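Local coordinates for phosphate ABC transporter, phosphate-binding protein (Clostridium perfringens, PDB 4Q8R), which binds phosphate with high affinity and probably delivers it to an ABC-type transporter for uptake into the cell, at residues Ala82-Lys87 against Val182-Val187; Val97-Ile102 against Glu137-Lys142; Val121-Glu126 against Glu167-Tyr172; Asn158-Val163 against Tyr177-Val182. All coordinates share one frame; numbering follows the deposited sequence. Where two conformers were deposited one is given.

Contact 1 of 4, residues Ala82-Lys87 against Val182-Val187; sequences ALITHK and VSAVKV. With ZN (zinc ion), chain E.
Backbone hydrogen bonds set an antiparallel register between Ala82-Lys87 and Val182-Val187. Thr85 and Ser183 form a hydrogen-bonded pair: Thr85 N gives to Ser183 O at 2.8 Å in the carbonyl plane, whereas Ser183 N reaches Thr85 O at 3.0 Å, almost straight at the hydrogen (176°) but from above the carbonyl plane. Val185 N meets Leu83 O at 2.9 Å, nearly along the C=O axis. Beside that bond a water bridges the strands, accepting from Leu83 N and donating to Val185 O. Both strands belong to the mixed sheet of a periplasmic-type binding protein, and on the other edge of strand 71-86 Ile84 is bonded by its backbone to Gly171. Apolar contacts follow the faces. Ile84 CG2, anti to its carbonyl carbon, lies 4.0 Å from Val182 CG2 in an oblique crossing, on the face that also carries Ala184. Leu83 CB abuts Val185 CG2 at 3.5 Å, and the other branch, Val185 CG1, meets Thr85 CG2 at 3.7 Å, the two side chains crossing at about a right angle. Metal coordination engages His86, whose side chain leaves the pairing: NE2 binds zinc at 2.1 Å beside two waters, and ND1 bonds to Val163 O.

Contact 2 of 4, residues Val97-Ile102 against Glu137-Lys142; sequences VQIKDI and EIVGFK
The carbonyl oxygen of Gly140 takes two donors, the ammonium of Lys100 and a water. The direct bond from Lys100 NZ to Gly140 O is weak at 3.2 Å. The water closes a triangle over it, accepting from Lys100 NZ at 2.6 Å and donating to Gly140 O at 2.9 Å, so the nitrogen and the oxygen are linked twice. Lys100 gets there with CG anti to its backbone N (chi1 -174°) and the rest of the chain extended, so that CD and CE run alongside the Gly140 carbonyl before NZ arrives. Gly140 follows the last residue of helix 130-139, and its positive phi (101°) takes the chain out of helical geometry; at these backbone angles a CB would jam against the carbonyl oxygen of Val139.

Val139 supplies the apolar part. Its CG1, anti to the backbone N, presses against the backbone of helix 96-103, 3.4 Å from Lys100 CA and 3.6 Å from Lys100 CB. The other branch, CG2, meets Ile99 CG2 at 4.0 Å, the side chains crossing at about a right angle. Val139 CG1 also lies in plane at the edge of the Phe141 ring, and Lys100 CG sits 4.3 Å from Phe141 CB. Phe135 packs on both Ile99 and Phe141.

The chemistry is thus an apolar seam between helix 96-103 and the C-terminal end of helix 130-139 with the residues after it, carrying a charge along its partly exposed side; an ammonium placed at the carbonyl end of helix 130-139 is probably electrostatically favourable.

Contact 3 of 4, residues Val121-Glu126 against Glu167-Tyr172; sequences VVVSRE and ENAIGY. With PO4 (phosphate ion), chain B.
Asn168 O opens the pairing by accepting from Val121 N at 2.9 Å, straight at the hydrogen (178°) although the donor stands above the carbonyl plane; the same oxygen also takes Trp110 NE1. Ala169 is in register with Val121, the two CB atoms 4.3 Å apart on one face. Ile170 bonds both ways: its N gives to Val121 O at 3.0 Å in the carbonyl plane, and its O receives Val123 N at 2.9 Å, nearly along the C=O axis but bent at the hydrogen (137°). This alternation is that of parallel strands. The Gly171 backbone passes close to Val123.

Tyr172 takes over where the strands part. With CG in the crowded position between N and carbonyl carbon, its ring swings back so that OH accepts from Arg125 N at 3.0 Å, while a water joins OH to Ser124 OG, itself bonded to Ser150. Tyr172 CE1 touches Arg125 CG at 3.6 Å, ring and guanidinium planes 36° apart, and a second water links Tyr172 O with Arg125 NH1. Glu126 grips Arg125 side-on through syn lone pairs, NE to OE1 (2.8 Å) and NH2 to OE2, which would fix the guanidinium rotation. The NH1-NH2 edge addresses phosphate: Arg125 NH2 bonds O2 at 2.8 Å, and NH1 adds a weak bond to O3; Ser11, Thr12, Ser13, Ser41, Ser129 and Thr131 also bind it.

Helix 96-103 covers Val122 and Ile170 through Tyr103, helix 156-164 covers Val123, Phe135 of helix 130-139 stacks on Tyr172, and strands 151-153 and 71-86 flank the pair.

Contact 4 of 4, residues Asn158-Val163 against Tyr177-Val182; sequences NIKSLV and YVDDSV
Lys160 leaves helix 156-164 with CG anti to its backbone N (chi1 -177°) and every later torsion near anti, a fully extended chain that projects toward the loop 177-182. Asp179 answers from the crowded position, CG between its backbone N and carbonyl carbon (chi1 58°), which turns the carboxylate back to the lysine tip; the two side chains cross at about a right angle. The ammonium is held by two acceptors. Lys160 NZ bonds to Tyr177 O at 2.8 Å in the carbonyl plane, and forms a salt bridge with Asp179 OD2, also 2.8 Å, approaching from well above the carboxylate plane (61° out of it).

The second carboxylate oxygen works within the loop. Asp179 OD1 accepts from Ser181 N at 2.9 Å and, on its syn lone pair, from Ser181 OG at 2.6 Å, so two donors fix the carboxylate while OD2 remains turned to the lysine. Ser181 OG is bonded as well to Gln164 NE2, at the end of helix 156-164. Beside the lysine chain Tyr177 CB lies 4.4 Å from Lys160 CD; one turn further along the helix Val163 CG1 meets Val182 CG1 at 4.2 Å, close to Ile84 of strand 71-86. Tyr177 OH bonds to Thr12 O, which ties the loop to a phosphate-binding stretch.

Asp179 OD1 and Ser181 N define an Asx turn, overlapping a type I beta turn from Asp179 to Val182, the final part of the connection from strand 169-174 that delivers the chain into strand 182-187.

Overall arrangement
From the N terminus, residues 82-87 open contact 1, whose loop encloses the other three. Next come 97-102, opening contact 2, and 121-126, opening contact 3; segment 137-142 then closes contact 2, so these two cross. Residues 158-163 open contact 4 before 167-172 close contact 3, giving a second crossing, and 177-182 close contact 4. Contacts 2 and 4 follow in series, their nearest atoms about 11 Å apart. Val182, common to contacts 4 and 1, leads into 182-187, which closes contact 1. Contacts 1 and 3 adjoin in one sheet; contact 2 joins helices 96-103 and 130-139, the first of which packs on their strands; contact 4 ties helix 156-164 to the loop before strand 182-187.

Contact 1 of 4, residues Ala82-Lys87 against Val182-Val187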
loop_
_atom_site.group_PDB
_atom_site.type_symbol
_atom_site.label_atom_id
_atom_site.label_comp_id
_atom_site.label_asym_id
_atom_site.label_seq_id
_atom_site.Cartn_x
_atom_site.Cartn_y
_atom_site.Cartn_z
ATOM N N ALA A 82 6.449 -3.253 3.129
ATOM C CA ALA A 82 7.885 -3.320 3.351
ATOM C C ALA A 82 8.378 -2.004 3.952
ATOM O O ALA A 82 7.881 -0.955 3.658
ATOM C CB ALA A 82 8.606 -3.546 2.054
ATOM N N LEU A 83 9.383 -2.148 4.805
ATOM C CA LEU A 83 10.177 -1.022 5.316
ATOM C C LEU A 83 11.393 -1.029 4.447
ATOM O O LEU A 83 12.223 -2.007 4.543
ATOM C CB LEU A 83 10.667 -1.247 6.732
ATOM C CG LEU A 83 9.807 -0.842 7.888
ATOM C CD1 LEU A 83 9.626 0.636 7.841
ATOM C CD2 LEU A 83 8.504 -1.588 7.861
ATOM N N ILE A 84 11.517 -0.032 3.601
ATOM C CA ILE A 84 12.616 0.006 2.642
ATOM C C ILE A 84 13.709 0.960 3.060
ATOM O O ILE A 84 13.431 2.070 3.576
ATOM C CB ILE A 84 12.123 0.309 1.230
ATOM C CG1 ILE A 84 11.252 1.572 1.150
ATOM C CG2 ILE A 84 11.339 -0.896 0.716
ATOM C CD1 ILE A 84 11.154 2.091 -0.247
ATOM N N THR A 85 14.947 0.546 2.791
ATOM C CA THR A 85 16.102 1.365 2.977
ATOM C C THR A 85 16.783 1.512 1.632
ATOM O O THR A 85 16.476 0.822 0.640
ATOM C CB THR A 85 17.075 0.780 4.010
ATOM O OG1 THR A 85 17.644 -0.415 3.441
ATOM C CG2 THR A 85 16.444 0.443 5.330
ATOM N N HIS A 86 17.698 2.461 1.562
ATOM C CA HIS A 86 18.637 2.498 0.451
ATOM C C HIS A 86 19.414 1.154 0.372
ATOM O O HIS A 86 19.665 0.489 1.367
ATOM C CB HIS A 86 19.611 3.643 0.657
ATOM C CG HIS A 86 20.272 4.130 -0.563
ATOM N ND1 HIS A 86 19.700 5.025 -1.444
ATOM C CD2 HIS A 86 21.503 3.841 -1.068
ATOM C CE1 HIS A 86 20.561 5.317 -2.391
ATOM N NE2 HIS A 86 21.635 4.568 -2.217
ATOM N N LYS A 87 19.823 0.829 -0.836
ATOM C CA LYS A 87 20.524 -0.381 -1.115
ATOM C C LYS A 87 21.839 -0.335 -0.298
ATOM O O LYS A 87 22.438 0.724 -0.123
ATOM C CB LYS A 87 20.730 -0.453 -2.652
ATOM C CG LYS A 87 21.187 -1.756 -3.129
ATOM C CD LYS A 87 20.081 -2.795 -3.095
ATOM C CE LYS A 87 20.415 -3.902 -4.094
ATOM N NZ LYS A 87 19.363 -4.945 -3.960
ATOM N N VAL A 182 16.037 -1.004 -4.125
ATOM C CA VAL A 182 15.884 -0.689 -2.703
ATOM C C VAL A 182 15.959 -1.996 -1.916
ATOM O O VAL A 182 15.961 -3.088 -2.503
ATOM C CB VAL A 182 14.555 0.071 -2.408
ATOM C CG1 VAL A 182 14.523 1.442 -3.087
ATOM C CG2 VAL A 182 13.339 -0.736 -2.795
ATOM N N SER A 183 16.129 -1.900 -0.600
ATOM C CA SER A 183 16.216 -3.056 0.280
ATOM C C SER A 183 15.081 -3.104 1.285
ATOM O O SER A 183 14.926 -2.173 2.101
ATOM C CB SER A 183 17.544 -3.021 1.042
ATOM O OG SER A 183 18.593 -3.214 0.113
ATOM N N ALA A 184 14.279 -4.153 1.267
ATOM C CA ALA A 184 13.256 -4.330 2.302
ATOM C C ALA A 184 13.916 -5.012 3.502
ATOM O O ALA A 184 14.541 -6.046 3.341
ATOM C CB ALA A 184 12.117 -5.183 1.796
ATOM N N VAL A 185 13.814 -4.441 4.688
ATOM C CA VAL A 185 14.366 -5.029 5.884
ATOM C C VAL A 185 13.555 -6.230 6.340
ATOM O O VAL A 185 12.377 -6.297 6.059
ATOM C CB VAL A 185 14.515 -4.008 7.054
ATOM C CG1 VAL A 185 15.319 -2.797 6.631
ATOM C CG2 VAL A 185 13.165 -3.569 7.573
ATOM N N LYS A 186 14.177 -7.202 7.005
ATOM C CA LYS A 186 13.407 -8.214 7.718
ATOM C C LYS A 186 12.694 -7.504 8.848
ATOM O O LYS A 186 13.217 -6.535 9.399
ATOM C CB LYS A 186 14.283 -9.299 8.300
ATOM C CG LYS A 186 14.940 -10.124 7.229
ATOM C CD LYS A 186 15.905 -11.144 7.849
ATOM C CE LYS A 186 16.685 -11.818 6.740
ATOM N NZ LYS A 186 17.714 -12.708 7.341
ATOM N N VAL A 187 11.508 -7.984 9.208
ATOM C CA VAL A 187 10.788 -7.441 10.359
ATOM C C VAL A 187 10.699 -8.542 11.397
ATOM O O VAL A 187 10.178 -9.630 11.123
ATOM C CB VAL A 187 9.431 -6.855 9.967
ATOM C CG1 VAL A 187 8.692 -6.491 11.238
ATOM C CG2 VAL A 187 9.623 -5.645 9.031
HETATM ZN ZN ZN E . 23.437 4.713 -3.220
HETATM O O HOH W 1 10.212 -4.888 5.155
HETATM O O HOH W 2 23.633 6.874 -3.505
HETATM O O HOH W 3 25.051 4.527 -2.100
#

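Contact 2 of 4, residues Val97-Ile102 against Glu137-Lys142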
loop_
_atom_site.group_PDB
_atom_site.type_symbol
_atom_site.label_atom_id
_atom_site.label_comp_id
_atom_site.label_asym_id
_atom_site.label_seq_id
_atom_site.Cartn_x
_atom_site.Cartn_y
_atom_site.Cartn_z
ATOM N N VAL A 97 9.138 -2.583 17.372
ATOM C CA VAL A 97 9.395 -1.512 18.334
ATOM C C VAL A 97 10.572 -0.646 17.900
ATOM O O VAL A 97 10.560 0.611 18.140
ATOM C CB VAL A 97 9.460 -2.003 19.749
ATOM C CG1 VAL A 97 10.711 -2.837 20.089
ATOM C CG2 VAL A 97 9.297 -0.804 20.739
ATOM N N GLN A 98 11.624 -1.256 17.289
ATOM C CA GLN A 98 12.668 -0.397 16.692
ATOM C C GLN A 98 12.067 0.531 15.643
ATOM O O GLN A 98 12.392 1.728 15.567
ATOM C CB GLN A 98 13.796 -1.194 16.075
ATOM C CG GLN A 98 14.698 -1.806 17.120
ATOM C CD GLN A 98 15.734 -2.713 16.488
ATOM O OE1 GLN A 98 15.368 -3.571 15.717
ATOM N NE2 GLN A 98 16.964 -2.587 16.896
ATOM N N ILE A 99 11.152 0.010 14.799
ATOM C CA ILE A 99 10.551 0.811 13.753
ATOM C C ILE A 99 9.736 1.986 14.399
ATOM O O ILE A 99 9.791 3.117 13.933
ATOM C CB ILE A 99 9.685 -0.065 12.813
ATOM C CG1 ILE A 99 10.591 -1.017 12.083
ATOM C CG2 ILE A 99 8.944 0.785 11.782
ATOM C CD1 ILE A 99 9.884 -2.232 11.512
ATOM N N LYS A 100 9.001 1.641 15.445
ATOM C CA LYS A 100 8.213 2.656 16.167
ATOM C C LYS A 100 9.163 3.728 16.662
ATOM O O LYS A 100 8.871 4.926 16.544
ATOM C CB LYS A 100 7.466 2.077 17.313
ATOM C CG LYS A 100 6.486 3.036 18.058
ATOM C CD LYS A 100 5.810 2.335 19.206
ATOM C CE LYS A 100 5.263 3.349 20.155
ATOM N NZ LYS A 100 4.384 2.735 21.159
ATOM N N ASP A 101 10.249 3.324 17.295
ATOM C CA ASP A 101 11.240 4.283 17.817
ATOM C C ASP A 101 11.815 5.183 16.761
ATOM O O ASP A 101 12.028 6.379 17.008
ATOM C CB ASP A 101 12.389 3.528 18.485
ATOM C CG ASP A 101 12.022 2.914 19.800
ATOM O OD1 ASP A 101 10.894 3.128 20.352
ATOM O OD2 ASP A 101 12.900 2.234 20.362
ATOM N N ILE A 102 12.067 4.676 15.558
ATOM C CA ILE A 102 12.469 5.512 14.461
ATOM C C ILE A 102 11.392 6.516 14.066
ATOM O O ILE A 102 11.649 7.731 13.932
ATOM C CB ILE A 102 12.831 4.650 13.206
ATOM C CG1 ILE A 102 14.057 3.731 13.529
ATOM C CG2 ILE A 102 13.141 5.495 11.993
ATOM C CD1 ILE A 102 14.134 2.620 12.520
ATOM N N GLU A 137 -0.909 1.826 12.546
ATOM C CA GLU A 137 -1.695 0.918 13.358
ATOM C C GLU A 137 -0.898 -0.292 13.794
ATOM O O GLU A 137 -0.925 -0.688 14.938
ATOM C CB GLU A 137 -2.976 0.471 12.588
ATOM C CG GLU A 137 -3.917 -0.328 13.475
ATOM C CD GLU A 137 -5.314 -0.548 12.908
ATOM O OE1 GLU A 137 -5.938 -1.555 13.292
ATOM O OE2 GLU A 137 -5.790 0.285 12.109
ATOM N N ILE A 138 -0.172 -0.889 12.861
ATOM C CA ILE A 138 0.558 -2.116 13.164
ATOM C C ILE A 138 1.826 -1.864 13.990
ATOM O O ILE A 138 2.077 -2.562 14.988
ATOM C CB ILE A 138 0.913 -2.887 11.902
ATOM C CG1 ILE A 138 -0.404 -3.375 11.288
ATOM C CG2 ILE A 138 1.867 -4.052 12.225
ATOM C CD1 ILE A 138 -0.317 -3.927 9.893
ATOM N N VAL A 139 2.587 -0.839 13.578
ATOM C CA VAL A 139 3.817 -0.409 14.305
ATOM C C VAL A 139 3.451 0.117 15.682
ATOM O O VAL A 139 4.167 -0.130 16.649
ATOM C CB VAL A 139 4.622 0.583 13.458
ATOM C CG1 VAL A 139 5.815 1.180 14.233
ATOM C CG2 VAL A 139 5.088 -0.127 12.171
ATOM N N GLY A 140 2.313 0.811 15.768
ATOM C CA GLY A 140 1.777 1.176 17.052
ATOM C C GLY A 140 2.003 2.602 17.506
ATOM O O GLY A 140 2.361 2.850 18.657
ATOM N N PHE A 141 1.860 3.520 16.589
ATOM C CA PHE A 141 1.927 4.951 16.897
ATOM C C PHE A 141 0.810 5.698 16.200
ATOM O O PHE A 141 0.318 5.279 15.176
ATOM C CB PHE A 141 3.339 5.588 16.652
ATOM C CG PHE A 141 3.744 5.687 15.239
ATOM C CD1 PHE A 141 4.256 4.511 14.531
ATOM C CD2 PHE A 141 3.641 6.851 14.534
ATOM C CE1 PHE A 141 4.625 4.593 13.223
ATOM C CE2 PHE A 141 4.001 6.924 13.194
ATOM C CZ PHE A 141 4.517 5.774 12.529
ATOM N N LYS A 142 0.480 6.837 16.788
ATOM C CA LYS A 142 -0.508 7.754 16.267
ATOM C C LYS A 142 0.120 8.825 15.399
ATOM O O LYS A 142 1.291 9.124 15.528
ATOM C CB LYS A 142 -1.314 8.350 17.450
ATOM C CG LYS A 142 -2.147 7.294 18.200
ATOM C CD LYS A 142 -2.887 6.346 17.221
ATOM C CE LYS A 142 -4.069 5.538 17.787
ATOM N NZ LYS A 142 -3.610 4.390 18.604
HETATM O O HOH W 4 2.458 0.981 20.863
#

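Contact 3 of 4, residues Val121-Glu126 against Glu167-Tyr172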
loop_
_atom_site.group_PDB
_atom_site.type_symbol
_atom_site.label_atom_id
_atom_site.label_comp_id
_atom_site.label_asym_id
_atom_site.label_seq_id
_atom_site.Cartn_x
_atom_site.Cartn_y
_atom_site.Cartn_z
ATOM N N VAL A 121 16.935 9.550 7.846
ATOM C CA VAL A 121 16.017 10.410 7.135
ATOM C C VAL A 121 14.717 9.603 7.117
ATOM O O VAL A 121 14.543 8.657 6.313
ATOM C CB VAL A 121 16.531 10.803 5.739
ATOM C CG1 VAL A 121 15.473 11.580 4.926
ATOM C CG2 VAL A 121 17.844 11.600 5.861
ATOM N N VAL A 122 13.806 9.971 7.974
ATOM C CA VAL A 122 12.508 9.288 8.127
ATOM C C VAL A 122 11.558 9.788 7.057
ATOM O O VAL A 122 11.338 11.001 6.918
ATOM C CB VAL A 122 11.900 9.506 9.548
ATOM C CG1 VAL A 122 10.571 8.838 9.669
ATOM C CG2 VAL A 122 12.817 9.025 10.627
ATOM N N VAL A 123 10.968 8.861 6.301
ATOM C CA VAL A 123 10.031 9.194 5.263
ATOM C C VAL A 123 8.677 8.563 5.549
ATOM O O VAL A 123 8.566 7.360 5.764
ATOM C CB VAL A 123 10.521 8.843 3.809
ATOM C CG1 VAL A 123 9.652 9.493 2.765
ATOM C CG2 VAL A 123 11.979 9.229 3.614
ATOM N N SER A 124 7.645 9.417 5.497
ATOM C CA SER A 124 6.259 9.033 5.701
ATOM C C SER A 124 5.481 9.397 4.464
ATOM O O SER A 124 5.919 10.223 3.626
ATOM C CB SER A 124 5.593 9.755 6.892
ATOM O OG SER A 124 6.159 9.319 8.099
ATOM N N ARG A 125 4.339 8.700 4.281
ATOM C CA ARG A 125 3.406 9.042 3.252
ATOM C C ARG A 125 2.553 10.260 3.732
ATOM O O ARG A 125 2.576 10.611 4.921
ATOM C CB ARG A 125 2.522 7.866 2.947
ATOM C CG ARG A 125 3.217 6.777 2.088
ATOM C CD ARG A 125 3.431 7.206 0.643
ATOM N NE ARG A 125 2.161 7.589 0.010
ATOM C CZ ARG A 125 1.174 6.736 -0.324
ATOM N NH1 ARG A 125 1.399 5.423 -0.308
ATOM N NH2 ARG A 125 0.011 7.219 -0.751
ATOM N N GLU A 126 1.855 10.864 2.790
ATOM C CA GLU A 126 0.917 11.956 3.055
ATOM C C GLU A 126 -0.312 11.463 3.825
ATOM O O GLU A 126 -0.673 10.301 3.799
ATOM C CB GLU A 126 0.480 12.571 1.761
ATOM C CG GLU A 126 -0.567 11.811 0.926
ATOM C CD GLU A 126 -0.102 10.518 0.288
ATOM O OE1 GLU A 126 1.120 10.182 0.284
ATOM O OE2 GLU A 126 -1.013 9.851 -0.273
ATOM N N GLU A 167 20.987 7.746 0.826
ATOM C CA GLU A 167 21.566 6.650 1.560
ATOM C C GLU A 167 21.009 6.407 2.949
ATOM O O GLU A 167 21.008 5.268 3.444
ATOM C CB GLU A 167 23.137 6.792 1.682
ATOM C CG GLU A 167 23.834 6.722 0.349
ATOM C CD GLU A 167 25.323 6.819 0.455
ATOM O OE1 GLU A 167 25.811 7.002 1.561
ATOM O OE2 GLU A 167 26.004 6.687 -0.540
ATOM N N ASN A 168 20.568 7.485 3.622
ATOM C CA ASN A 168 20.170 7.369 4.970
ATOM C C ASN A 168 18.673 7.311 5.205
ATOM O O ASN A 168 18.254 7.391 6.329
ATOM C CB ASN A 168 20.774 8.508 5.748
ATOM C CG ASN A 168 22.284 8.402 5.754
ATOM O OD1 ASN A 168 22.810 7.330 6.001
ATOM N ND2 ASN A 168 22.953 9.475 5.502
ATOM N N ALA A 169 17.902 7.205 4.123
ATOM C CA ALA A 169 16.462 7.218 4.243
ATOM C C ALA A 169 15.856 5.857 4.634
ATOM O O ALA A 169 16.397 4.755 4.329
ATOM C CB ALA A 169 15.896 7.667 2.940
ATOM N N ILE A 170 14.656 5.909 5.190
ATOM C CA ILE A 170 13.844 4.758 5.455
ATOM C C ILE A 170 12.406 5.176 5.095
ATOM O O ILE A 170 11.958 6.326 5.406
ATOM C CB ILE A 170 13.978 4.262 6.882
ATOM C CG1 ILE A 170 13.206 2.971 7.075
ATOM C CG2 ILE A 170 13.544 5.330 7.959
ATOM C CD1 ILE A 170 13.473 2.238 8.369
ATOM N N GLY A 171 11.667 4.283 4.418
ATOM C CA GLY A 171 10.251 4.534 4.106
ATOM C C GLY A 171 9.486 3.243 4.143
ATOM O O GLY A 171 10.042 2.203 4.411
ATOM N N TYR A 172 8.177 3.317 3.865
ATOM C CA TYR A 172 7.337 2.128 3.814
ATOM C C TYR A 172 6.521 2.154 2.545
ATOM O O TYR A 172 6.095 3.174 2.062
ATOM C CB TYR A 172 6.482 2.015 5.059
ATOM C CG TYR A 172 5.694 3.289 5.400
ATOM C CD1 TYR A 172 4.525 3.641 4.700
ATOM C CD2 TYR A 172 6.102 4.119 6.455
ATOM C CE1 TYR A 172 3.794 4.775 5.068
ATOM C CE2 TYR A 172 5.399 5.260 6.765
ATOM C CZ TYR A 172 4.281 5.574 6.076
ATOM O OH TYR A 172 3.547 6.696 6.403
HETATM P P PO4 B . -2.114 4.319 -0.617
HETATM O O1 PO4 B . -3.509 4.693 -0.094
HETATM O O2 PO4 B . -1.704 5.206 -1.773
HETATM O O3 PO4 B . -1.114 4.283 0.531
HETATM O O4 PO4 B . -2.198 2.838 -1.117
HETATM O O HOH W 5 3.928 7.570 8.968
HETATM O O HOH W 6 3.705 3.840 0.594
#

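Contact 4 of 4, residues Asn158-Val163 against Tyr177-Val182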
loop_
_atom_site.group_PDB
_atom_site.type_symbol
_atom_site.label_atom_id
_atom_site.label_comp_id
_atom_site.label_asym_id
_atom_site.label_seq_id
_atom_site.Cartn_x
_atom_site.Cartn_y
_atom_site.Cartn_z
ATOM N N ASN A 158 6.693 8.265 -5.036
ATOM C CA ASN A 158 7.536 9.302 -4.462
ATOM C C ASN A 158 8.333 8.779 -3.269
ATOM O O ASN A 158 9.494 9.136 -3.093
ATOM C CB ASN A 158 6.782 10.580 -4.134
ATOM C CG ASN A 158 6.508 11.411 -5.405
ATOM O OD1 ASN A 158 7.289 11.383 -6.365
ATOM N ND2 ASN A 158 5.439 12.155 -5.425
ATOM N N ILE A 159 7.749 7.927 -2.429
ATOM C CA ILE A 159 8.482 7.426 -1.306
ATOM C C ILE A 159 9.628 6.510 -1.781
ATOM O O ILE A 159 10.738 6.565 -1.252
ATOM C CB ILE A 159 7.569 6.860 -0.215
ATOM C CG1 ILE A 159 8.324 6.666 1.126
ATOM C CG2 ILE A 159 6.921 5.545 -0.594
ATOM C CD1 ILE A 159 7.371 6.567 2.360
ATOM N N LYS A 160 9.353 5.698 -2.787
ATOM C CA LYS A 160 10.394 4.854 -3.340
ATOM C C LYS A 160 11.557 5.743 -3.887
ATOM O O LYS A 160 12.725 5.464 -3.626
ATOM C CB LYS A 160 9.830 3.997 -4.485
ATOM C CG LYS A 160 10.798 3.016 -5.114
ATOM C CD LYS A 160 10.023 2.133 -6.062
ATOM C CE LYS A 160 10.955 1.183 -6.751
ATOM N NZ LYS A 160 10.244 0.285 -7.697
ATOM N N SER A 161 11.217 6.778 -4.633
ATOM C CA SER A 161 12.208 7.664 -5.254
ATOM C C SER A 161 13.044 8.340 -4.171
ATOM O O SER A 161 14.261 8.445 -4.290
ATOM C CB SER A 161 11.533 8.716 -6.107
ATOM O OG SER A 161 11.006 8.171 -7.298
ATOM N N LEU A 162 12.418 8.771 -3.098
ATOM C CA LEU A 162 13.193 9.405 -2.017
ATOM C C LEU A 162 14.248 8.456 -1.409
ATOM O O LEU A 162 15.442 8.829 -1.216
ATOM C CB LEU A 162 12.255 10.025 -0.974
ATOM C CG LEU A 162 12.818 11.229 -0.221
ATOM C CD1 LEU A 162 13.280 12.279 -1.197
ATOM C CD2 LEU A 162 11.809 11.776 0.778
ATOM N N VAL A 163 13.819 7.237 -1.132
ATOM C CA VAL A 163 14.674 6.217 -0.552
ATOM C C VAL A 163 15.783 5.864 -1.563
ATOM O O VAL A 163 16.967 5.771 -1.195
ATOM C CB VAL A 163 13.882 5.010 -0.089
ATOM C CG1 VAL A 163 14.803 3.866 0.330
ATOM C CG2 VAL A 163 12.935 5.362 1.040
ATOM N N TYR A 177 5.761 -2.538 -5.077
ATOM C CA TYR A 177 6.740 -1.572 -5.572
ATOM C C TYR A 177 8.171 -1.957 -5.250
ATOM O O TYR A 177 9.090 -1.254 -5.659
ATOM C CB TYR A 177 6.501 -0.197 -4.949
ATOM C CG TYR A 177 5.304 0.543 -5.530
ATOM C CD1 TYR A 177 3.989 0.161 -5.228
ATOM C CD2 TYR A 177 5.505 1.616 -6.394
ATOM C CE1 TYR A 177 2.903 0.873 -5.755
ATOM C CE2 TYR A 177 4.445 2.292 -6.942
ATOM C CZ TYR A 177 3.149 1.933 -6.639
ATOM O OH TYR A 177 2.173 2.744 -7.168
ATOM N N VAL A 178 8.382 -3.027 -4.504
ATOM C CA VAL A 178 9.765 -3.388 -4.087
ATOM C C VAL A 178 10.481 -4.041 -5.267
ATOM O O VAL A 178 9.907 -4.850 -5.950
ATOM C CB VAL A 178 9.787 -4.303 -2.862
ATOM C CG1 VAL A 178 11.225 -4.727 -2.549
ATOM C CG2 VAL A 178 9.169 -3.593 -1.643
ATOM N N ASP A 179 11.695 -3.615 -5.558
ATOM C CA ASP A 179 12.511 -4.256 -6.540
ATOM C C ASP A 179 13.924 -4.130 -6.085
ATOM O O ASP A 179 14.160 -3.730 -4.950
ATOM C CB ASP A 179 12.313 -3.660 -7.949
ATOM C CG ASP A 179 12.608 -2.160 -8.001
ATOM O OD1 ASP A 179 13.365 -1.670 -7.142
ATOM O OD2 ASP A 179 12.093 -1.492 -8.890
ATOM N N ASP A 180 14.853 -4.574 -6.963
ATOM C CA ASP A 180 16.279 -4.561 -6.621
ATOM C C ASP A 180 16.930 -3.220 -6.378
ATOM O O ASP A 180 18.077 -3.196 -5.985
ATOM C CB ASP A 180 17.104 -5.268 -7.679
ATOM C CG ASP A 180 16.698 -6.721 -7.860
ATOM O OD1 ASP A 180 16.092 -7.303 -6.934
ATOM O OD2 ASP A 180 16.982 -7.266 -8.931
ATOM N N SER A 181 16.218 -2.129 -6.579
ATOM C CA SER A 181 16.774 -0.801 -6.436
ATOM C C SER A 181 16.771 -0.310 -4.988
ATOM O O SER A 181 17.388 0.686 -4.709
ATOM C CB SER A 181 16.005 0.208 -7.308
ATOM O OG SER A 181 14.738 0.511 -6.771
ATOM N N VAL A 182 16.037 -1.004 -4.125
ATOM C CA VAL A 182 15.884 -0.689 -2.703
ATOM C C VAL A 182 15.959 -1.996 -1.916
ATOM O O VAL A 182 15.961 -3.088 -2.503
ATOM C CB VAL A 182 14.555 0.071 -2.408
ATOM C CG1 VAL A 182 14.523 1.442 -3.087
ATOM C CG2 VAL A 182 13.339 -0.736 -2.795
#